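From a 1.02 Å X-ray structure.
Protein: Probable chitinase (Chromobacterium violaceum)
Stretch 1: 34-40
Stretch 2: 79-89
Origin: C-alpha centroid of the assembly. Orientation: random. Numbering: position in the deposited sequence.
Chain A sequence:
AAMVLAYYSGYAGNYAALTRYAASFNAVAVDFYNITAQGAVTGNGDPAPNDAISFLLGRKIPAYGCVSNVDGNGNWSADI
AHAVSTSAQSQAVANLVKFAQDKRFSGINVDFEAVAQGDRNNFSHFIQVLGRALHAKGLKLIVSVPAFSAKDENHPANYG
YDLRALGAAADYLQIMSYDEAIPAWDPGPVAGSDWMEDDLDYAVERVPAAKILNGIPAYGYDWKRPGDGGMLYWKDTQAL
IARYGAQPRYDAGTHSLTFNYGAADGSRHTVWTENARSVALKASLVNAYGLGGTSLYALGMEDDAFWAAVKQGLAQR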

# COMPACT_ATOMS: atom_id res chain seq x y z
N ASN A 34 15.15 2.44 -3.69
CA ASN A 34 14.80 3.60 -4.51
C ASN A 34 15.34 3.40 -5.92
O ASN A 34 16.14 2.49 -6.19
N ILE A 35 14.90 4.27 -6.84
CA ILE A 35 15.46 4.33 -8.18
C ILE A 35 15.87 5.77 -8.45
O ILE A 35 15.20 6.71 -7.99
N THR A 36 16.98 5.95 -9.16
CA THR A 36 17.45 7.28 -9.50
C THR A 36 16.86 7.74 -10.84
O THR A 36 16.31 6.96 -11.61
N ALA A 37 17.04 9.03 -11.13
CA ALA A 37 16.59 9.58 -12.40
C ALA A 37 17.34 8.98 -13.58
O ALA A 37 16.88 9.12 -14.72
N GLN A 38 18.48 8.33 -13.36
CA GLN A 38 19.19 7.62 -14.42
C GLN A 38 18.78 6.16 -14.51
O GLN A 38 19.34 5.41 -15.32
N GLY A 39 17.83 5.72 -13.69
CA GLY A 39 17.33 4.37 -13.80
C GLY A 39 18.08 3.34 -13.00
O GLY A 39 17.93 2.14 -13.25
N ALA A 40 18.90 3.76 -12.04
CA ALA A 40 19.66 2.82 -11.21
C ALA A 40 18.89 2.52 -9.93
O ALA A 40 18.38 3.44 -9.27
N ASP A 79 10.06 14.31 -10.68
CA ASP A 79 11.12 14.37 -11.69
C ASP A 79 11.75 12.99 -11.93
O ASP A 79 12.04 12.63 -13.07
N ILE A 80 11.98 12.21 -10.86
CA ILE A 80 12.51 10.86 -11.05
C ILE A 80 11.52 10.01 -11.84
O ILE A 80 11.90 9.29 -12.77
N ALA A 81 10.24 10.08 -11.49
CA ALA A 81 9.26 9.29 -12.23
C ALA A 81 9.23 9.70 -13.69
O ALA A 81 9.14 8.85 -14.58
N HIS A 82 9.31 11.00 -13.96
CA HIS A 82 9.34 11.47 -15.34
C HIS A 82 10.55 10.93 -16.10
O HIS A 82 10.42 10.42 -17.21
N ALA A 83 11.73 11.03 -15.49
CA ALA A 83 12.96 10.58 -16.15
C ALA A 83 12.93 9.08 -16.42
O ALA A 83 13.22 8.64 -17.53
N VAL A 84 12.56 8.28 -15.42
CA VAL A 84 12.49 6.83 -15.59
C VAL A 84 11.50 6.46 -16.68
O VAL A 84 11.68 5.47 -17.40
N SER A 85 10.42 7.23 -16.80
CA SER A 85 9.39 6.92 -17.78
C SER A 85 9.73 7.43 -19.17
O SER A 85 9.02 7.10 -20.13
N THR A 86 10.79 8.23 -19.32
CA THR A 86 11.13 8.79 -20.62
C THR A 86 12.60 8.53 -20.93
O THR A 86 12.95 7.47 -21.45
N SER A 87 13.47 9.48 -20.57
CA SER A 87 14.85 9.44 -21.04
C SER A 87 15.63 8.24 -20.50
O SER A 87 16.53 7.75 -21.18
N ALA A 88 15.31 7.77 -19.30
CA ALA A 88 16.03 6.67 -18.68
C ALA A 88 15.23 5.38 -18.70
O ALA A 88 15.54 4.44 -17.95
N GLN A 89 14.22 5.30 -19.58
CA GLN A 89 13.35 4.13 -19.56
C GLN A 89 14.11 2.85 -19.85
O GLN A 89 13.89 1.84 -19.19

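The turn that follows the strand at Ile35 rests on one side of the helix carrying Ile80, Ala83 and Val84. The contact is mostly apolar and buries 325 Å² in total. No direct hydrogen bond crosses it.

Ile35 packs against two helix side chains. It is t at chi1 and t at chi2, and its CB points sideways to the helix. CG2 of Ile35 lies 4.1 Å from CG2 of Ile80. CD1 of Ile35 lies 4.1 Å from CG2 of Val84. CG2 of Ile35 also lies 4.3 Å from CG2 of Val84, so this methyl sits against both helix side chains. Ile80 is m at chi1 and t at chi2. Its CG2 also sits 3.4 Å from the backbone O of Ile35, so the methyl lies close against the chain as it leaves the strand. CG1 of Ile80 is 4.2 Å from CB of Ala37.

Ala37 comes closest to the helix backbone; its CA is 4.5 Å from the CA of Ile80. CB of Ala37 lies 3.9 Å from CB of Ala83, which points toward the turn. The carbonyl of Ala37 then fits between two methyls: its O is 3.3 Å from CB of Ala83 and 3.3 Å from CB of Ala88. Neither methyl can satisfy this oxygen. Water 1 does, donating to O of Ala37 at 2.7 Å. The same water is hydrogen-bonded to OG of Ser87 at 3.2 Å, and so bridges the two stretches. Ser87 is p.

Val84 is t. Its CG2 reaches to 3.5 Å from O of Thr36 and 4.5 Å from CA of Gly39. This methyl therefore packs against the backbone of the turn as well as against Ile35.

Ala88 points toward the turn, and its CB lies 4.0 Å from N of Gly39. Gly39 leaves room here. A CB on it would point toward the helix stretch and lie tight against O of Ala88. Its positive phi would also jam a CB against the preceding carbonyl.

Thr36 and Gln38 point away. Thr36 is p, and its OG1 braces the type I turn instead: it accepts from N of Ala40 at 3.1 Å and, weakly, from N of Gln38 at 3.2 Å. Gln38 is m at chi1 and exposed, and only its backbone meets Ala88, with C of Gln38 3.7 Å from CB of Ala88.

Beyond the contact, OG of Ser85 donates to O of Ala81 at 2.9 Å, and OG1 of Thr86 donates to O of His82 at 2.8 Å.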

# COMPACT_ATOMS: atom_id res chain seq x y z
CB ASN A 34 15.38 4.88 -3.89
CG ASN A 34 14.78 5.20 -2.53
OD1 ASN A 34 13.65 4.81 -2.22
ND2 ASN A 34 15.54 5.91 -1.70
CB ILE A 35 14.47 3.78 -9.24
CG1 ILE A 35 15.15 3.56 -10.59
CG2 ILE A 35 13.23 4.63 -9.36
CD1 ILE A 35 14.35 2.70 -11.54
CB THR A 36 18.98 7.31 -9.61
OG1 THR A 36 19.38 6.60 -10.78
CG2 THR A 36 19.65 6.71 -8.37
CB ALA A 37 16.74 11.10 -12.41
CB GLN A 38 20.71 7.73 -14.25
CG GLN A 38 21.26 9.15 -14.31
CD GLN A 38 20.99 9.94 -13.05
OE1 GLN A 38 21.11 9.43 -11.93
NE2 GLN A 38 20.62 11.21 -13.22
CB ALA A 40 21.03 3.38 -10.86
CB ASP A 79 12.19 15.37 -11.27
CG ASP A 79 11.75 16.82 -11.42
OD1 ASP A 79 10.73 17.07 -12.10
OD2 ASP A 79 12.42 17.70 -10.85
CB ILE A 80 12.90 10.22 -9.71
CG1 ILE A 80 14.16 10.88 -9.16
CG2 ILE A 80 13.13 8.72 -9.87
CD1 ILE A 80 14.55 10.45 -7.77
CB ALA A 81 7.88 9.39 -11.59
CB HIS A 82 9.36 13.00 -15.36
CG HIS A 82 9.55 13.55 -16.73
ND1 HIS A 82 8.54 13.58 -17.66
CD2 HIS A 82 10.65 14.03 -17.36
CE1 HIS A 82 8.99 14.10 -18.79
NE2 HIS A 82 10.27 14.37 -18.64
CB ALA A 83 14.16 10.96 -15.28
CB VAL A 84 12.12 6.20 -14.22
CG1 VAL A 84 11.61 4.77 -14.36
CG2 VAL A 84 13.31 6.30 -13.29
CB SER A 85 8.05 7.52 -17.36
OG SER A 85 7.60 6.98 -16.13
CB THR A 86 10.77 10.29 -20.70
OG1 THR A 86 11.49 11.02 -19.71
CG2 THR A 86 9.29 10.52 -20.49
CB SER A 87 15.56 10.74 -20.65
OG SER A 87 15.48 10.99 -19.26
CB ALA A 88 16.46 7.01 -17.25
CB GLN A 89 12.19 4.31 -20.53
CG GLN A 89 11.06 3.36 -20.30
CD GLN A 89 10.03 3.40 -21.40
OE1 GLN A 89 10.15 2.70 -22.41
NE2 GLN A 89 9.00 4.24 -21.23
O HOH W 1 17.57 10.58 -16.93